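Side-chain contacts in hydrolase, isochorismatase family (Pseudomonas putida, PDB 4L07), which probably hydrolyses the amide of maleamate to give maleate and ammonia, as an amidase of the isochorismatase family: residues A[57-60]-A[64-67]; A[138-143]-A[197-202]. All coordinates share one frame; numbering follows the deposited sequence.

Contact 1 (A[57-60]-A[64-67]); sequences LARA and PVIF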
ATOM      1  N   LEU A  57      -3.508 -16.560 -26.032  1.00 25.83           N
ATOM      2  CA  LEU A  57      -3.474 -17.894 -25.443  1.00 25.68           C
ATOM      3  C   LEU A  57      -4.021 -17.873 -24.013  1.00 25.49           C
ATOM      4  O   LEU A  57      -4.916 -18.646 -23.679  1.00 24.71           O
ATOM      5  CB  LEU A  57      -2.049 -18.461 -25.442  1.00 26.73           C
ATOM      6  CG  LEU A  57      -1.758 -19.959 -25.659  1.00 28.49           C
ATOM      7  CD1 LEU A  57      -0.536 -20.378 -24.857  1.00 28.80           C
ATOM      8  CD2 LEU A  57      -2.923 -20.902 -25.381  1.00 29.18           C
ATOM      9  N   ALA A  58      -3.477 -16.989 -23.175  1.00 25.14           N
ATOM     10  CA  ALA A  58      -3.903 -16.891 -21.774  1.00 24.32           C
ATOM     11  C   ALA A  58      -5.404 -16.642 -21.642  1.00 24.63           C
ATOM     12  O   ALA A  58      -6.085 -17.301 -20.841  1.00 24.64           O
ATOM     13  CB  ALA A  58      -3.122 -15.799 -21.053  1.00 24.70           C
ATOM     14  N   ARG A  59      -5.911 -15.698 -22.430  1.00 24.24           N
ATOM     15  CA  ARG A  59      -7.326 -15.340 -22.409  1.00 25.03           C
ATOM     16  C   ARG A  59      -8.202 -16.545 -22.752  1.00 25.36           C
ATOM     17  O   ARG A  59      -9.187 -16.819 -22.064  1.00 26.10           O
ATOM     18  CB  ARG A  59      -7.602 -14.185 -23.374  1.00 24.47           C
ATOM     19  CG  ARG A  59      -8.868 -13.397 -23.065  1.00 25.06           C
ATOM     20  CD  ARG A  59      -9.220 -12.428 -24.187  1.00 24.83           C
ATOM     21  NE  ARG A  59      -8.320 -11.274 -24.245  1.00 25.22           N
ATOM     22  CZ  ARG A  59      -7.312 -11.134 -25.105  1.00 25.21           C
ATOM     23  NH1 ARG A  59      -7.053 -12.082 -26.000  1.00 25.48           N
ATOM     24  NH2 ARG A  59      -6.559 -10.038 -25.070  1.00 24.99           N
ATOM     25  N   ALA A  60      -7.827 -17.257 -23.811  1.00 25.90           N
ATOM     26  CA  ALA A  60      -8.543 -18.455 -24.248  1.00 27.48           C
ATOM     27  C   ALA A  60      -8.524 -19.557 -23.188  1.00 27.89           C
ATOM     28  O   ALA A  60      -9.481 -20.323 -23.068  1.00 28.66           O
ATOM     29  CB  ALA A  60      -7.977 -18.962 -25.565  1.00 27.95           C
ATOM     30  N   PRO A  64      -6.198 -14.811 -16.076  1.00 22.81           N
ATOM     31  CA  PRO A  64      -6.369 -13.355 -16.105  1.00 22.51           C
ATOM     32  C   PRO A  64      -5.382 -12.643 -17.030  1.00 22.78           C
ATOM     33  O   PRO A  64      -4.195 -12.973 -17.052  1.00 22.69           O
ATOM     34  CB  PRO A  64      -6.143 -12.946 -14.648  1.00 22.43           C
ATOM     35  CG  PRO A  64      -6.578 -14.143 -13.875  1.00 22.17           C
ATOM     36  CD  PRO A  64      -6.120 -15.320 -14.693  1.00 22.88           C
ATOM     37  N   VAL A  65      -5.893 -11.688 -17.798  1.00 22.55           N
ATOM     38  CA  VAL A  65      -5.077 -10.818 -18.652  1.00 22.53           C
ATOM     39  C   VAL A  65      -5.436  -9.386 -18.289  1.00 22.51           C
ATOM     40  O   VAL A  65      -6.580  -8.973 -18.468  1.00 24.07           O
ATOM     41  CB  VAL A  65      -5.354 -11.052 -20.156  1.00 23.03           C
ATOM     42  CG1 VAL A  65      -4.675  -9.979 -21.011  1.00 23.09           C
ATOM     43  CG2 VAL A  65      -4.908 -12.444 -20.582  1.00 23.45           C
ATOM     44  N   ILE A  66      -4.469  -8.640 -17.761  1.00 21.45           N
ATOM     45  CA  ILE A  66      -4.712  -7.280 -17.264  1.00 22.00           C
ATOM     46  C   ILE A  66      -3.749  -6.275 -17.908  1.00 21.98           C
ATOM     47  O   ILE A  66      -2.528  -6.468 -17.879  1.00 22.23           O
ATOM     48  CB  ILE A  66      -4.595  -7.215 -15.721  1.00 22.24           C
ATOM     49  CG1 ILE A  66      -5.598  -8.173 -15.067  1.00 22.72           C
ATOM     50  CG2 ILE A  66      -4.831  -5.793 -15.217  1.00 22.01           C
ATOM     51  CD1 ILE A  66      -5.305  -8.476 -13.611  1.00 23.78           C
ATOM     52  N   PHE A  67      -4.310  -5.218 -18.497  1.00 21.28           N
ATOM     53  CA  PHE A  67      -3.534  -4.133 -19.101  1.00 21.87           C
ATOM     54  C   PHE A  67      -3.447  -2.945 -18.155  1.00 21.99           C
ATOM     55  O   PHE A  67      -4.400  -2.655 -17.433  1.00 22.18           O
ATOM     56  CB  PHE A  67      -4.202  -3.660 -20.397  1.00 21.87           C
ATOM     57  CG  PHE A  67      -4.195  -4.681 -21.500  1.00 22.13           C
ATOM     58  CD1 PHE A  67      -5.116  -5.729 -21.517  1.00 22.29           C
ATOM     59  CD2 PHE A  67      -3.281  -4.577 -22.546  1.00 22.49           C
ATOM     60  CE1 PHE A  67      -5.107  -6.670 -22.540  1.00 22.87           C
ATOM     61  CE2 PHE A  67      -3.270  -5.512 -23.575  1.00 22.63           C
ATOM     62  CZ  PHE A  67      -4.180  -6.559 -23.570  1.00 22.79           C
TER

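Contact 2 (A[138-143]-A[197-202]); sequences TVVVTG and DDILKW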
ATOM      1  N   THR A 138       1.571 -16.829 -10.229  1.00 22.16           N
ATOM      2  CA  THR A 138       2.668 -16.557 -11.157  1.00 22.30           C
ATOM      3  C   THR A 138       2.217 -15.509 -12.164  1.00 21.76           C
ATOM      4  O   THR A 138       1.160 -15.654 -12.789  1.00 21.83           O
ATOM      5  CB  THR A 138       3.098 -17.835 -11.910  1.00 22.84           C
ATOM      6  OG1 THR A 138       3.295 -18.900 -10.974  1.00 23.30           O
ATOM      7  CG2 THR A 138       4.398 -17.602 -12.689  1.00 22.86           C
ATOM      8  N   VAL A 139       3.008 -14.448 -12.311  1.00 21.70           N
ATOM      9  CA  VAL A 139       2.690 -13.394 -13.271  1.00 21.24           C
ATOM     10  C   VAL A 139       3.718 -13.349 -14.392  1.00 21.76           C
ATOM     11  O   VAL A 139       4.914 -13.579 -14.164  1.00 22.18           O
ATOM     12  CB  VAL A 139       2.520 -11.995 -12.621  1.00 21.48           C
ATOM     13  CG1 VAL A 139       1.336 -11.996 -11.653  1.00 21.25           C
ATOM     14  CG2 VAL A 139       3.793 -11.536 -11.914  1.00 21.35           C
ATOM     15  N   VAL A 140       3.239 -13.089 -15.604  1.00 21.43           N
ATOM     16  CA  VAL A 140       4.124 -12.821 -16.731  1.00 21.93           C
ATOM     17  C   VAL A 140       4.019 -11.330 -17.043  1.00 21.09           C
ATOM     18  O   VAL A 140       2.924 -10.801 -17.295  1.00 20.97           O
ATOM     19  CB  VAL A 140       3.831 -13.696 -17.978  1.00 23.00           C
ATOM     20  CG1 VAL A 140       3.477 -15.129 -17.593  1.00 22.43           C
ATOM     21  CG2 VAL A 140       2.750 -13.083 -18.831  1.00 25.74           C
ATOM     22  N   VAL A 141       5.155 -10.648 -16.982  1.00 20.34           N
ATOM     23  CA  VAL A 141       5.176  -9.206 -17.163  1.00 20.09           C
ATOM     24  C   VAL A 141       5.745  -8.852 -18.535  1.00 20.77           C
ATOM     25  O   VAL A 141       6.802  -9.346 -18.922  1.00 21.31           O
ATOM     26  CB  VAL A 141       5.962  -8.492 -16.039  1.00 19.60           C
ATOM     27  CG1 VAL A 141       5.863  -6.979 -16.191  1.00 19.73           C
ATOM     28  CG2 VAL A 141       5.440  -8.905 -14.669  1.00 19.96           C
ATOM     29  N   THR A 142       5.016  -8.000 -19.251  1.00 21.23           N
ATOM     30  CA  THR A 142       5.385  -7.504 -20.577  1.00 21.12           C
ATOM     31  C   THR A 142       5.126  -5.997 -20.602  1.00 21.61           C
ATOM     32  O   THR A 142       4.488  -5.467 -19.696  1.00 21.01           O
ATOM     33  CB  THR A 142       4.515  -8.155 -21.680  1.00 22.30           C
ATOM     34  OG1 THR A 142       3.151  -7.719 -21.546  1.00 23.13           O
ATOM     35  CG2 THR A 142       4.558  -9.679 -21.598  1.00 22.54           C
ATOM     36  N   GLY A 143       5.618  -5.298 -21.621  1.00 20.64           N
ATOM     37  CA  GLY A 143       5.270  -3.891 -21.782  1.00 20.47           C
ATOM     38  C   GLY A 143       6.394  -2.909 -22.054  1.00 20.53           C
ATOM     39  O   GLY A 143       7.448  -3.279 -22.569  1.00 20.18           O
ATOM     40  N   ASP A 197       8.256 -17.695 -26.664  1.00 28.20           N
ATOM     41  CA  ASP A 197       8.195 -19.123 -27.002  1.00 29.81           C
ATOM     42  C   ASP A 197       8.073 -20.012 -25.762  1.00 28.54           C
ATOM     43  O   ASP A 197       7.217 -20.897 -25.715  1.00 28.18           O
ATOM     44  CB  ASP A 197       9.423 -19.547 -27.820  1.00 32.17           C
ATOM     45  CG  ASP A 197       9.291 -19.223 -29.301  1.00 35.57           C
ATOM     46  OD1 ASP A 197       8.201 -18.803 -29.750  1.00 37.35           O
ATOM     47  OD2 ASP A 197      10.293 -19.400 -30.026  1.00 38.51           O
ATOM     48  N   ASP A 198       8.936 -19.771 -24.773  1.00 27.30           N
ATOM     49  CA  ASP A 198       8.896 -20.461 -23.483  1.00 27.52           C
ATOM     50  C   ASP A 198       7.533 -20.240 -22.821  1.00 26.32           C
ATOM     51  O   ASP A 198       6.867 -21.201 -22.442  1.00 26.59           O
ATOM     52  CB  ASP A 198      10.048 -19.966 -22.583  1.00 28.24           C
ATOM     53  CG  ASP A 198      10.001 -20.519 -21.144  1.00 30.14           C
ATOM     54  OD1 ASP A 198      10.916 -20.183 -20.363  1.00 31.20           O
ATOM     55  OD2 ASP A 198       9.080 -21.270 -20.764  1.00 32.10           O
ATOM     56  N   ILE A 199       7.121 -18.979 -22.699  1.00 25.27           N
ATOM     57  CA  ILE A 199       5.851 -18.640 -22.051  1.00 24.78           C
ATOM     58  C   ILE A 199       4.686 -19.404 -22.680  1.00 24.66           C
ATOM     59  O   ILE A 199       3.895 -20.023 -21.972  1.00 24.00           O
ATOM     60  CB  ILE A 199       5.578 -17.113 -22.063  1.00 24.63           C
ATOM     61  CG1 ILE A 199       6.656 -16.356 -21.267  1.00 25.17           C
ATOM     62  CG2 ILE A 199       4.181 -16.793 -21.531  1.00 25.21           C
ATOM     63  CD1 ILE A 199       6.808 -16.787 -19.816  1.00 25.07           C
ATOM     64  N   LEU A 200       4.607 -19.375 -24.008  1.00 24.66           N
ATOM     65  CA  LEU A 200       3.502 -20.014 -24.731  1.00 25.82           C
ATOM     66  C   LEU A 200       3.427 -21.514 -24.454  1.00 26.24           C
ATOM     67  O   LEU A 200       2.357 -22.033 -24.150  1.00 26.84           O
ATOM     68  CB  LEU A 200       3.605 -19.745 -26.236  1.00 25.70           C
ATOM     69  CG  LEU A 200       3.416 -18.306 -26.719  1.00 25.83           C
ATOM     70  CD1 LEU A 200       3.882 -18.173 -28.164  1.00 26.51           C
ATOM     71  CD2 LEU A 200       1.976 -17.826 -26.556  1.00 25.81           C
ATOM     72  N   LYS A 201       4.573 -22.191 -24.540  1.00 27.72           N
ATOM     73  CA  LYS A 201       4.672 -23.620 -24.253  1.00 28.44           C
ATOM     74  C   LYS A 201       4.279 -23.899 -22.805  1.00 28.28           C
ATOM     75  O   LYS A 201       3.543 -24.848 -22.527  1.00 27.12           O
ATOM     76  CB  LYS A 201       6.095 -24.118 -24.545  1.00 31.01           C
ATOM     77  CG  LYS A 201       6.323 -25.608 -24.335  1.00 34.20           C
ATOM     78  CD  LYS A 201       7.753 -25.991 -24.692  1.00 36.71           C
ATOM     79  CE  LYS A 201       8.114 -27.379 -24.185  1.00 37.82           C
ATOM     80  NZ  LYS A 201       7.488 -28.458 -24.999  1.00 40.09           N
ATOM     81  N   TRP A 202       4.755 -23.049 -21.894  1.00 27.02           N
ATOM     82  CA  TRP A 202       4.451 -23.169 -20.470  1.00 26.49           C
ATOM     83  C   TRP A 202       2.980 -23.016 -20.156  1.00 26.79           C
ATOM     84  O   TRP A 202       2.432 -23.798 -19.377  1.00 26.84           O
ATOM     85  CB  TRP A 202       5.293 -22.183 -19.651  1.00 25.79           C
ATOM     86  CG  TRP A 202       4.911 -22.163 -18.191  1.00 25.40           C
ATOM     87  CD1 TRP A 202       5.077 -23.179 -17.255  1.00 25.78           C
ATOM     88  CD2 TRP A 202       4.252 -21.073 -17.455  1.00 25.08           C
ATOM     89  NE1 TRP A 202       4.586 -22.801 -16.032  1.00 25.22           N
ATOM     90  CE2 TRP A 202       4.078 -21.554 -16.083  1.00 24.90           C
ATOM     91  CE3 TRP A 202       3.809 -19.794 -17.786  1.00 24.92           C
ATOM     92  CZ2 TRP A 202       3.488 -20.772 -15.100  1.00 24.38           C
ATOM     93  CZ3 TRP A 202       3.212 -19.018 -16.791  1.00 24.21           C
ATOM     94  CH2 TRP A 202       3.059 -19.497 -15.478  1.00 23.98           C
TER

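Contact 1 (A[57-60]-A[64-67])
Apolar packing of a helix against the strand that follows it joins Ala58 and Arg59, in the last turn of helix 45-60, to Val65 and Phe67 at the start of strand 65-70. It is a worked example of how the helix-to-strand half of a beta-alpha-beta crossover is closed: a four-residue turn leads out of the helix, and the strand's first residue, Val65, points back at it. Val65 does most of the touching. Its CG1 stands anti to the backbone N (chi1 170°), which leaves CG2 beside that N and directed at the helix, where it lies 3.8 Å from Ala58 CB. The same methyl carbon is 3.9 Å from Arg59 N, so it rests against the helix backbone as well as the alanine methyl. Arg59 reaches along the strand until its NH2 comes 4.5 Å from Phe67 CE1, guanidinium and ring meeting edge to edge, a loose contact. The charge is answered elsewhere: Asp111 and Asp56 form salt bridges with NH2 and NH1, which probably fix how the guanidinium is turned. Around this buried contact, strand 22-27 lies beside strand 65-70 and places Ile24 against both Ala58 and Val65, while Leu57 turns to helix 196-207.

Contact 2 (A[138-143]-A[197-202])
Two first torsions bring Trp202 and Thr138 together: Trp202 carries CG anti to its backbone N (chi1 174°), sending the indole from helix 197-202 toward the sheet, and Thr138 holds CG2 anti to its own N (chi1 -49° for OG1), presenting that methyl to the incoming ring. The two side chains approach from opposite directions, and Thr138 CG2 stops 3.6 Å from Trp202 CH2, at the far end of the six-membered ring. Thr138 CB follows at 3.9 Å from the same CH2. The methyl comes in obliquely to the ring and makes van der Waals contact with it. Two residues along the strand, Val140 passes the indole in the opposite sense, its CG1 lying 4.0 Å from Trp202 CZ3. That methyl also faces the helix one turn earlier, 4.3 Å from Ile199 CG2, and thus touches both helix residues that point toward the strand. Strand and helix run in broadly opposite directions, 145° between them, with their axes 11.3 Å apart, as when a helix covers one face of a parallel sheet; Leu165 and Pro22 of the flanking strands also touch the indole. An alanine in place of Trp202 would probably leave the Thr138 methyl and one side of Val140 without their cover and deprive Arg18 of its cation-pi partner. Thr138 OG1 bonds to Gly19 N, which leaves its methyl for the tryptophan, and the Asp198 carboxylate makes a salt bridge to Arg18. The chemistry therefore implies cohesion by dispersion and burial of apolar surface, while Arg18, which meets both Trp202 and Asp198 of the helix, probably adds an electrostatic hold on the helix beside the apolar contact.

How the contacts relate
Followed from the N terminus, the chain first closes contact 1, a short loop in which helix 45-60 turns through the four residues 61-64 into strand 65-70. Contact 2 opens only afterwards and spans 53 residues, from strand 138-144 through helices 146-159 and 176-189 and strands 163-172 and 192-194 to helix 196-207. The two are in series, neither nested nor crossed. One is a local connection, the other brings the C-terminal helix back to a central strand, yet both build on the same six-stranded parallel sheet. Their centres are 11 Å apart, and the helices meet directly: Leu57 CD1 packs 3.4 Å from Leu200 O, joining neighbouring helices on the same face of the sheet.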